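Local atomic coordinates of glycine betaine, L-proline ABC transporter, glycine/betaine/L-proline-binding protein (ProX) (Borrelia burgdorferi, PDB entry 3TMG), a protein that binds glycine betaine (trimethyl glycine) in the cleft of a periplasmic-binding-protein fold and probably delivers it to an ABC transporter for uptake into the cell. Residues A30-L35 with V227-W233; V38-Y44 with D223-F228; Y57-A61 with L84-F88; T53-Y57 with D77-Y81. One frame throughout, in Å; residues are numbered along the deposited sequence.

In the fold
From the N terminus, strand 16-22 leads into helix 26-41, which supplies the first segments of contacts 1 and 2. Strand 44-50 and helix 53-61 follow. The chain then runs through strand 67-73 and helix 78-84 into strand 88-105, and its return closes two short loops from the same helix 53-61: contact 4 with helix 78-84, and contact 3 with the turn after it. The two share Tyr57, and Phe88 packs on Tyr81 between them. Helix 222-230, with the residues just after it, later closes the long loops, contact 2 lying within contact 1 and both enclosing contacts 3 and 4. Val227 and Phe228 serve both, so these contacts join the same pair of helices.

Contact 1. Residues A30-L35 with V227-W233; sequences AATNVL and VFDHFYW
Residues 30-35 lie within helix 26-41, with regular helical backbone angles and the i to i+4 bonds Val34 N to Ala30 O and Leu35 N to Ala31 O, both 3.0 Å. Opposite them, 227-230 is the last turn of helix 222-230. Phe231 leaves helical angles (phi/psi -60/126), and the chain runs on extended to Trp233 (-154/180). The CA pairs Ala31-Trp233 (9.1 Å) and Leu35-Phe231 (8.3 Å) set the register. Ala30 leaves room for the indole, its CB 4.2 Å from Trp233 CH2. Ala31, equally small, turns its methyl to two aromatic rings on one side of it, with CB 3.5 Å from CZ2 of Trp233 (chi1 p) and 3.8 Å from CZ of Phe231 (chi1 t). Val34 (t) follows one turn beyond Ala30 and sets CG2 4.2 Å from Trp233 CZ3. Leu35 (m, t) is covered most. Its CD1 sits over the face of Phe231 in a CH-pi contact, 4.2 Å from the ring centroid, while CD2 meets Phe231 CD1 at 3.7 Å and Val227 CG1 at 4.0 Å. Here helix 26-41 packs against the last turn of helix 222-230 and the extended residues after it, within one lobe of a binding protein, flanked by Val69 of strand 67-73 and Leu241 of helix 235-247. With no hydrogen bond crossing it, the contact depends on close apolar fit, matching small residues to bulky rings.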
# COMPACT_ATOMS: atom_id res chain seq x y z
N ALA A 30 3.39 -4.13 6.74
CA ALA A 30 4.80 -3.91 7.24
C ALA A 30 4.97 -2.60 7.99
O ALA A 30 5.43 -2.57 9.15
CB ALA A 30 5.83 -4.01 6.13
N ALA A 31 4.60 -1.50 7.34
CA ALA A 31 4.67 -0.17 8.01
C ALA A 31 3.87 -0.06 9.29
O ALA A 31 4.32 0.54 10.28
CB ALA A 31 4.22 0.94 7.05
N THR A 32 2.65 -0.61 9.28
CA THR A 32 1.75 -0.47 10.42
C THR A 32 2.25 -1.27 11.65
O THR A 32 2.23 -0.77 12.78
CB THR A 32 0.29 -0.81 10.01
OG1 THR A 32 -0.07 0.10 8.94
CG2 THR A 32 -0.66 -0.55 11.17
N ASN A 33 2.73 -2.50 11.40
CA ASN A 33 3.39 -3.29 12.44
C ASN A 33 4.69 -2.68 12.96
O ASN A 33 4.94 -2.70 14.18
CB ASN A 33 3.60 -4.75 11.99
CG ASN A 33 2.35 -5.61 12.20
OD1 ASN A 33 2.20 -6.19 13.25
ND2 ASN A 33 1.48 -5.73 11.17
N VAL A 34 5.48 -2.09 12.07
CA VAL A 34 6.68 -1.33 12.54
C VAL A 34 6.25 -0.20 13.50
O VAL A 34 6.79 -0.10 14.59
CB VAL A 34 7.50 -0.74 11.39
CG1 VAL A 34 8.54 0.29 11.90
CG2 VAL A 34 8.22 -1.87 10.67
N LEU A 35 5.28 0.63 13.10
CA LEU A 35 4.82 1.71 13.98
C LEU A 35 4.18 1.19 15.27
O LEU A 35 4.35 1.78 16.36
CB LEU A 35 3.93 2.70 13.25
CG LEU A 35 4.69 3.68 12.32
CD1 LEU A 35 3.74 4.77 11.83
CD2 LEU A 35 5.91 4.36 12.95
N VAL A 227 5.26 11.18 16.08
CA VAL A 227 5.68 9.96 15.39
C VAL A 227 5.02 9.86 14.00
O VAL A 227 5.70 9.60 13.00
CB VAL A 227 5.39 8.70 16.22
CG1 VAL A 227 5.77 7.45 15.46
CG2 VAL A 227 6.13 8.78 17.56
N PHE A 228 3.71 10.07 13.93
CA PHE A 228 3.04 10.09 12.62
C PHE A 228 3.68 11.13 11.68
O PHE A 228 3.84 10.88 10.46
CB PHE A 228 1.53 10.35 12.76
CG PHE A 228 0.72 9.15 13.27
CD1 PHE A 228 0.66 7.96 12.53
CD2 PHE A 228 -0.01 9.23 14.44
CE1 PHE A 228 -0.10 6.87 12.98
CE2 PHE A 228 -0.76 8.14 14.91
CZ PHE A 228 -0.82 6.96 14.16
N ASP A 229 4.05 12.28 12.24
CA ASP A 229 4.59 13.39 11.44
C ASP A 229 6.03 13.11 10.96
O ASP A 229 6.44 13.64 9.92
CB ASP A 229 4.52 14.67 12.30
CG ASP A 229 4.68 15.95 11.48
OD1 ASP A 229 4.32 16.02 10.28
OD2 ASP A 229 5.19 16.90 12.06
N HIS A 230 6.77 12.26 11.67
CA HIS A 230 8.17 11.98 11.35
C HIS A 230 8.44 10.66 10.69
O HIS A 230 9.52 10.46 10.15
CB HIS A 230 9.07 12.13 12.61
CG HIS A 230 9.22 13.57 13.08
ND1 HIS A 230 8.27 14.19 13.80
CD2 HIS A 230 10.26 14.49 12.90
CE1 HIS A 230 8.69 15.46 14.07
NE2 HIS A 230 9.90 15.62 13.51
N PHE A 231 7.47 9.74 10.67
CA PHE A 231 7.66 8.44 10.04
C PHE A 231 7.98 8.61 8.54
O PHE A 231 7.19 9.20 7.81
CB PHE A 231 6.40 7.59 10.21
CG PHE A 231 6.43 6.30 9.43
CD1 PHE A 231 7.39 5.35 9.71
CD2 PHE A 231 5.49 6.06 8.43
CE1 PHE A 231 7.41 4.15 8.98
CE2 PHE A 231 5.50 4.85 7.69
CZ PHE A 231 6.46 3.91 7.96
N TYR A 232 9.08 8.04 8.09
CA TYR A 232 9.48 8.13 6.68
C TYR A 232 10.41 6.96 6.41
O TYR A 232 11.30 6.66 7.23
CB TYR A 232 10.23 9.46 6.39
CG TYR A 232 10.45 9.63 4.91
CD1 TYR A 232 11.59 9.08 4.28
CD2 TYR A 232 9.46 10.24 4.14
CE1 TYR A 232 11.75 9.20 2.89
CE2 TYR A 232 9.59 10.36 2.78
CZ TYR A 232 10.73 9.85 2.16
OH TYR A 232 10.76 9.99 0.81
N TRP A 233 10.22 6.30 5.28
CA TRP A 233 11.23 5.31 4.89
C TRP A 233 11.28 5.09 3.40
O TRP A 233 10.48 5.70 2.65
CB TRP A 233 11.01 4.00 5.67
CG TRP A 233 9.69 3.28 5.43
CD1 TRP A 233 8.57 3.71 4.71
CD2 TRP A 233 9.36 1.94 5.90
NE1 TRP A 233 7.59 2.73 4.74
CE2 TRP A 233 8.03 1.63 5.42
CE3 TRP A 233 10.05 0.99 6.68
CZ2 TRP A 233 7.41 0.41 5.68
CZ3 TRP A 233 9.42 -0.24 6.95
CH2 TRP A 233 8.13 -0.51 6.46

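Contact 2. Residues V38-Y44 with D223-F228; sequences VFEKMGY and DAYYVF
Phe39 is the central side chain. With chi1 m and chi2 near -58°, its ring extends from 38-41, the end of helix 26-41, to 223-228, helical throughout within helix 222-230, placing CZ 3.6 Å from Val227 CB and CE1 4.0 Å from Ala224 CB. The small alanine leaves space for the ring; CA atoms are 7.9 Å apart for Phe39-Ala224 and 9.2 Å for Met42-Asp223. CE2 of Phe39 lies over one face of the Phe228 ring, 4.1 Å from its CZ, the ring planes oblique at 55°. Phe228 (m) turns in from the side, whereas Val227 (t) points across, its CG1 meeting Val38 CG1 at 4.3 Å. Segment 38-44 closes its helix with a Schellman motif: Gly43 N bonds to Glu40 O (2.8 Å) and Tyr44 N to Phe39 O (2.9 Å). The positive phi of Gly43 (95°) would press a CB against the preceding carbonyl, so glycine suits the place. The motif turns the chain into the strand 44-50 region of this alpha/beta lobe. Met42 (m, t, p) curls its flexible thioether inward, SD 3.6 Å from Val227 CG2. Tyr44 (m) sets OH 3.7 Å from Asp223 CB and makes a weak hydrogen bond to Asp221 OD1. A water 2.7 Å from Tyr44 OH donates to Asp223 OD2 at 2.9 Å, an oxygen also hydrogen-bonded to Tyr275 OH.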
# COMPACT_ATOMS: atom_id res chain seq x y z
N VAL A 38 7.18 0.58 17.48
CA VAL A 38 7.69 1.88 17.92
C VAL A 38 6.84 2.48 19.07
O VAL A 38 7.40 2.83 20.14
CB VAL A 38 7.76 2.85 16.72
CG1 VAL A 38 8.13 4.24 17.20
CG2 VAL A 38 8.77 2.32 15.70
N PHE A 39 5.51 2.54 18.89
CA PHE A 39 4.62 3.06 19.94
C PHE A 39 4.66 2.20 21.22
O PHE A 39 4.64 2.74 22.34
CB PHE A 39 3.20 3.23 19.45
CG PHE A 39 2.98 4.45 18.62
CD1 PHE A 39 3.26 5.71 19.13
CD2 PHE A 39 2.44 4.35 17.34
CE1 PHE A 39 3.04 6.86 18.35
CE2 PHE A 39 2.21 5.48 16.57
CZ PHE A 39 2.51 6.74 17.07
N GLU A 40 4.72 0.88 21.08
CA GLU A 40 4.89 0.01 22.25
C GLU A 40 6.15 0.34 23.04
O GLU A 40 6.09 0.40 24.29
CB GLU A 40 4.89 -1.46 21.88
CG GLU A 40 3.53 -1.97 21.44
CD GLU A 40 3.56 -3.39 20.89
OE1 GLU A 40 4.64 -3.95 20.60
OE2 GLU A 40 2.47 -3.97 20.73
N LYS A 41 7.26 0.54 22.34
CA LYS A 41 8.51 0.86 23.03
C LYS A 41 8.46 2.21 23.73
O LYS A 41 9.15 2.40 24.75
CB LYS A 41 9.71 0.75 22.11
CG LYS A 41 10.12 -0.69 21.92
CD LYS A 41 11.01 -0.84 20.71
CE LYS A 41 12.44 -0.44 21.07
NZ LYS A 41 12.82 -1.00 22.40
N MET A 42 7.65 3.13 23.19
CA MET A 42 7.31 4.39 23.85
C MET A 42 6.28 4.27 24.99
O MET A 42 5.95 5.28 25.63
CB MET A 42 6.81 5.44 22.84
CG MET A 42 7.84 5.84 21.80
SD MET A 42 7.19 6.76 20.39
CE MET A 42 6.34 8.14 21.19
N GLY A 43 5.77 3.06 25.26
CA GLY A 43 4.88 2.86 26.43
C GLY A 43 3.40 2.96 26.10
O GLY A 43 2.57 3.10 26.99
N TYR A 44 3.05 2.86 24.81
CA TYR A 44 1.64 2.86 24.42
C TYR A 44 1.05 1.45 24.38
O TYR A 44 1.73 0.46 24.06
CB TYR A 44 1.49 3.45 22.99
CG TYR A 44 1.56 4.94 22.95
CD1 TYR A 44 2.77 5.59 23.12
CD2 TYR A 44 0.40 5.71 22.78
CE1 TYR A 44 2.84 6.97 23.11
CE2 TYR A 44 0.46 7.11 22.77
CZ TYR A 44 1.70 7.73 22.93
OH TYR A 44 1.82 9.10 22.92
N ASP A 223 2.98 13.60 21.39
CA ASP A 223 3.97 12.55 21.15
C ASP A 223 3.55 11.60 20.02
O ASP A 223 4.40 11.22 19.17
CB ASP A 223 4.26 11.78 22.44
CG ASP A 223 5.02 12.61 23.46
OD1 ASP A 223 5.59 13.66 23.11
OD2 ASP A 223 5.05 12.20 24.62
N ALA A 224 2.27 11.20 20.01
CA ALA A 224 1.76 10.31 18.95
C ALA A 224 1.73 11.05 17.62
O ALA A 224 2.13 10.49 16.61
CB ALA A 224 0.38 9.72 19.26
N TYR A 225 1.26 12.30 17.64
CA TYR A 225 1.31 13.16 16.45
C TYR A 225 2.72 13.26 15.87
O TYR A 225 2.90 13.11 14.65
CB TYR A 225 0.79 14.56 16.81
CG TYR A 225 0.79 15.53 15.65
CD1 TYR A 225 1.93 16.27 15.34
CD2 TYR A 225 -0.34 15.69 14.85
CE1 TYR A 225 1.94 17.16 14.26
CE2 TYR A 225 -0.35 16.58 13.79
CZ TYR A 225 0.79 17.33 13.50
OH TYR A 225 0.82 18.22 12.42
N TYR A 226 3.70 13.48 16.74
CA TYR A 226 5.09 13.62 16.32
C TYR A 226 5.57 12.38 15.58
O TYR A 226 6.19 12.51 14.53
CB TYR A 226 5.97 13.91 17.56
CG TYR A 226 7.44 14.14 17.30
CD1 TYR A 226 8.27 13.09 16.88
CD2 TYR A 226 8.02 15.43 17.49
CE1 TYR A 226 9.61 13.30 16.65
CE2 TYR A 226 9.37 15.64 17.27
CZ TYR A 226 10.15 14.57 16.88
OH TYR A 226 11.49 14.81 16.63
N VAL A 227 5.26 11.18 16.08
CA VAL A 227 5.68 9.96 15.39
C VAL A 227 5.02 9.86 14.00
O VAL A 227 5.70 9.60 13.00
CB VAL A 227 5.39 8.70 16.22
CG1 VAL A 227 5.77 7.45 15.46
CG2 VAL A 227 6.13 8.78 17.56
N PHE A 228 3.71 10.07 13.93
CA PHE A 228 3.04 10.09 12.62
C PHE A 228 3.68 11.13 11.68
O PHE A 228 3.84 10.88 10.46
CB PHE A 228 1.53 10.35 12.76
CG PHE A 228 0.72 9.15 13.27
CD1 PHE A 228 0.66 7.96 12.53
CD2 PHE A 228 -0.01 9.23 14.44
CE1 PHE A 228 -0.10 6.87 12.98
CE2 PHE A 228 -0.76 8.14 14.91
CZ PHE A 228 -0.82 6.96 14.16
O HOH W 1 3.09 10.14 25.12

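Contact 3. Residues Y57-A61 with L84-F88; sequences YQYLA and LKTKF
Residues 57-61 are the last turn of helix 53-61, with Ala61 N bonded to Tyr57 O at 3.1 Å. Residues 84-88 make a tight turn leading from helix 78-84 into strand 88-105. Lys87 N reaches back to Leu84 O at 2.7 Å, and Phe88 then extends (phi/psi -145/171). The backbones come very close at Ala61 and Lys87, whose CA atoms are 4.8 Å apart. Ala61 CA makes a CA-H...O contact of 3.6 Å with Lys87 O. So near an approach suits alanine, whose CB meets Lys87 CB at 3.5 Å and Leu84 CD2 at 4.0 Å. Leu84 (m, t) lies along the helix, its CD1 3.9 Å from Tyr57 CB. On the buried side, Leu60 (t, p) presses CD2 onto Phe88 CB at 3.6 Å. Phe88 takes chi1 p, which brings its CE2 to the edge of the Tyr57 ring, 4.2 Å from Tyr57 CD1. Strand 207-214 lies beneath through Leu212, touching Tyr57, Leu60 and Phe88. The aliphatic part of Lys87 covers Ala61, while its far end leads away. A water stands 2.7 Å from Leu60 O and 2.6 Å from Lys87 O, placed to donate to each, though it cannot serve every acceptor in reach at once. The segments share no direct hydrogen bond, so this helix-to-turn junction rests on apolar packing, with a water meeting the Leu60 and Lys87 carbonyls, at the helix end and in the turn.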
# COMPACT_ATOMS: atom_id res chain seq x y z
N TYR A 57 -10.66 5.10 5.86
CA TYR A 57 -10.92 6.52 5.65
C TYR A 57 -12.11 7.05 6.49
O TYR A 57 -12.03 8.12 7.11
CB TYR A 57 -11.14 6.82 4.15
CG TYR A 57 -9.87 7.00 3.40
CD1 TYR A 57 -9.20 8.23 3.43
CD2 TYR A 57 -9.32 5.96 2.66
CE1 TYR A 57 -8.02 8.41 2.72
CE2 TYR A 57 -8.13 6.13 1.96
CZ TYR A 57 -7.49 7.37 2.02
OH TYR A 57 -6.31 7.55 1.33
N GLN A 58 -13.19 6.28 6.55
CA GLN A 58 -14.35 6.64 7.40
C GLN A 58 -13.96 6.87 8.87
O GLN A 58 -14.34 7.88 9.52
CB GLN A 58 -15.39 5.51 7.38
CG GLN A 58 -16.19 5.38 6.10
CD GLN A 58 -17.60 4.87 6.35
OE1 GLN A 58 -17.88 4.18 7.35
NE2 GLN A 58 -18.53 5.23 5.45
N TYR A 59 -13.21 5.92 9.41
CA TYR A 59 -12.83 5.93 10.82
C TYR A 59 -11.86 7.03 11.20
O TYR A 59 -11.95 7.59 12.28
CB TYR A 59 -12.20 4.60 11.18
CG TYR A 59 -13.22 3.60 11.56
CD1 TYR A 59 -14.58 3.86 11.39
CD2 TYR A 59 -12.84 2.38 12.09
CE1 TYR A 59 -15.53 2.94 11.76
CE2 TYR A 59 -13.79 1.45 12.46
CZ TYR A 59 -15.11 1.74 12.29
OH TYR A 59 -16.02 0.80 12.65
N LEU A 60 -10.97 7.32 10.27
CA LEU A 60 -10.07 8.43 10.37
C LEU A 60 -10.89 9.72 10.50
O LEU A 60 -10.62 10.53 11.40
CB LEU A 60 -9.17 8.46 9.15
CG LEU A 60 -8.17 9.63 9.06
CD1 LEU A 60 -7.13 9.54 10.17
CD2 LEU A 60 -7.53 9.66 7.67
N ALA A 61 -11.88 9.88 9.62
CA ALA A 61 -12.71 11.10 9.57
C ALA A 61 -13.61 11.29 10.79
O ALA A 61 -13.91 12.39 11.17
CB ALA A 61 -13.54 11.14 8.29
N LEU A 84 -13.41 13.33 1.92
CA LEU A 84 -13.27 13.39 3.38
C LEU A 84 -12.15 14.30 3.87
O LEU A 84 -11.94 14.44 5.08
CB LEU A 84 -13.10 11.97 3.96
CG LEU A 84 -14.29 11.01 3.83
CD1 LEU A 84 -13.86 9.57 4.13
CD2 LEU A 84 -15.43 11.44 4.75
N LYS A 85 -11.46 14.95 2.94
CA LYS A 85 -10.24 15.70 3.27
C LYS A 85 -10.45 16.81 4.33
O LYS A 85 -9.51 17.17 5.02
CB LYS A 85 -9.55 16.25 2.01
CG LYS A 85 -10.38 17.22 1.19
CD LYS A 85 -9.66 17.59 -0.10
CE LYS A 85 -10.30 18.82 -0.77
NZ LYS A 85 -10.11 18.79 -2.25
N THR A 86 -11.67 17.32 4.47
CA THR A 86 -11.94 18.32 5.52
C THR A 86 -12.02 17.70 6.92
O THR A 86 -12.07 18.41 7.92
CB THR A 86 -13.19 19.19 5.21
OG1 THR A 86 -14.38 18.39 5.27
CG2 THR A 86 -13.04 19.81 3.83
N LYS A 87 -12.00 16.37 6.99
CA LYS A 87 -12.14 15.69 8.27
C LYS A 87 -10.87 14.97 8.74
O LYS A 87 -10.92 14.22 9.70
CB LYS A 87 -13.30 14.68 8.24
CG LYS A 87 -14.66 15.24 7.86
CD LYS A 87 -15.35 15.91 9.04
CE LYS A 87 -16.84 16.08 8.77
NZ LYS A 87 -17.49 14.79 8.39
N PHE A 88 -9.74 15.18 8.09
CA PHE A 88 -8.48 14.64 8.59
C PHE A 88 -7.34 15.60 8.29
O PHE A 88 -7.53 16.61 7.59
CB PHE A 88 -8.22 13.22 8.02
CG PHE A 88 -8.22 13.13 6.51
CD1 PHE A 88 -7.20 13.70 5.75
CD2 PHE A 88 -9.21 12.42 5.84
CE1 PHE A 88 -7.20 13.63 4.35
CE2 PHE A 88 -9.21 12.30 4.45
CZ PHE A 88 -8.20 12.91 3.68
O HOH W 2 -10.76 13.17 12.12

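Contact 4. Residues T53-Y57 with D77-Y81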
# COMPACT_ATOMS: atom_id res chain seq x y z
N THR A 53 -10.38 -0.32 2.78
CA THR A 53 -10.00 1.06 2.47
C THR A 53 -11.08 2.09 2.85
O THR A 53 -10.76 3.13 3.45
CB THR A 53 -9.63 1.20 0.97
OG1 THR A 53 -8.70 0.18 0.63
CG2 THR A 53 -8.91 2.55 0.71
N SER A 54 -12.34 1.84 2.46
CA SER A 54 -13.46 2.71 2.79
C SER A 54 -13.57 2.91 4.30
O SER A 54 -13.73 4.03 4.77
CB SER A 54 -14.79 2.16 2.24
OG SER A 54 -15.90 2.99 2.62
N ILE A 55 -13.49 1.82 5.06
CA ILE A 55 -13.66 1.92 6.53
C ILE A 55 -12.48 2.65 7.19
O ILE A 55 -12.68 3.46 8.12
CB ILE A 55 -13.88 0.52 7.15
CG1 ILE A 55 -15.31 0.08 6.84
CG2 ILE A 55 -13.61 0.53 8.65
CD1 ILE A 55 -16.40 1.07 7.28
N MET A 56 -11.27 2.38 6.69
CA MET A 56 -10.10 3.10 7.17
C MET A 56 -10.28 4.61 7.04
O MET A 56 -10.06 5.33 8.01
CB MET A 56 -8.84 2.68 6.40
CG MET A 56 -7.57 3.39 6.90
SD MET A 56 -6.14 2.85 5.91
CE MET A 56 -6.51 3.64 4.31
N TYR A 57 -10.66 5.10 5.86
CA TYR A 57 -10.92 6.52 5.65
C TYR A 57 -12.11 7.05 6.49
O TYR A 57 -12.03 8.12 7.11
CB TYR A 57 -11.14 6.82 4.15
CG TYR A 57 -9.87 7.00 3.40
CD1 TYR A 57 -9.20 8.23 3.43
CD2 TYR A 57 -9.32 5.96 2.66
CE1 TYR A 57 -8.02 8.41 2.72
CE2 TYR A 57 -8.13 6.13 1.96
CZ TYR A 57 -7.49 7.37 2.02
OH TYR A 57 -6.31 7.55 1.33
N ASP A 77 -6.20 6.75 -4.23
CA ASP A 77 -7.26 6.92 -3.24
C ASP A 77 -8.16 8.13 -3.44
O ASP A 77 -8.89 8.49 -2.52
CB ASP A 77 -6.70 6.96 -1.80
CG ASP A 77 -6.10 5.64 -1.36
OD1 ASP A 77 -6.09 4.63 -2.15
OD2 ASP A 77 -5.58 5.63 -0.23
N LYS A 78 -8.14 8.72 -4.63
CA LYS A 78 -8.90 9.94 -4.92
C LYS A 78 -10.36 9.81 -4.47
O LYS A 78 -10.87 10.69 -3.79
CB LYS A 78 -8.84 10.27 -6.42
N PHE A 79 -10.98 8.68 -4.81
CA PHE A 79 -12.41 8.47 -4.54
C PHE A 79 -12.70 8.69 -3.06
O PHE A 79 -13.69 9.36 -2.73
CB PHE A 79 -12.82 7.07 -5.05
CG PHE A 79 -14.22 6.67 -4.68
CD1 PHE A 79 -15.30 7.08 -5.47
CD2 PHE A 79 -14.46 5.85 -3.57
CE1 PHE A 79 -16.62 6.70 -5.13
CE2 PHE A 79 -15.74 5.46 -3.24
CZ PHE A 79 -16.83 5.89 -4.02
N TYR A 80 -11.84 8.18 -2.16
CA TYR A 80 -12.05 8.37 -0.71
C TYR A 80 -11.57 9.70 -0.14
O TYR A 80 -12.22 10.31 0.71
CB TYR A 80 -11.38 7.23 0.07
CG TYR A 80 -11.86 5.87 -0.35
CD1 TYR A 80 -13.16 5.41 -0.03
CD2 TYR A 80 -11.03 5.03 -1.13
CE1 TYR A 80 -13.58 4.15 -0.44
CE2 TYR A 80 -11.45 3.77 -1.54
CZ TYR A 80 -12.72 3.33 -1.16
OH TYR A 80 -13.13 2.07 -1.57
N TYR A 81 -10.41 10.15 -0.60
CA TYR A 81 -9.70 11.28 -0.01
C TYR A 81 -10.43 12.60 -0.30
O TYR A 81 -10.62 13.43 0.59
CB TYR A 81 -8.29 11.28 -0.60
CG TYR A 81 -7.37 12.34 -0.09
CD1 TYR A 81 -7.51 13.68 -0.50
CD2 TYR A 81 -6.31 12.02 0.78
CE1 TYR A 81 -6.68 14.68 -0.02
CE2 TYR A 81 -5.46 13.03 1.24
CZ TYR A 81 -5.65 14.34 0.83
OH TYR A 81 -4.82 15.37 1.27
O HOH W 3 -13.04 -0.27 0.49
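Tyr57 and Tyr80 bury the most surface here, and Asp77 ties the first of them down. The Tyr57 hydroxyl donates a 2.6 Å hydrogen bond from OH to Asp77 OD2. Asp77 occupies the N-cap position of helix 78-84, yet its carboxylate makes no capping bond and turns to the tyrosine instead; OD2 also accepts from Trp72 N, a residue of the betaine pocket. Tyr80 CB sits over the face of Tyr57, 3.8 Å from the ring centroid, as a CH-pi contact. The two ring planes are nearly parallel (10°) but slid apart, so they barely overlap. The Tyr80 ring lies instead along the start of helix 53-61, its CE1 3.5 Å from Ser54 CA and its CE2 3.6 Å from Thr53 CG2, and a water bridges Tyr80 OH to Ser54 N. The side chain of Asp77 is about 4 Å from the bound betaine. Beyond the pair, Tyr80 OH bonds to Gly133 O and its ring touches helix 135-146, while Tyr57 rests on Leu212 of strand 207-214.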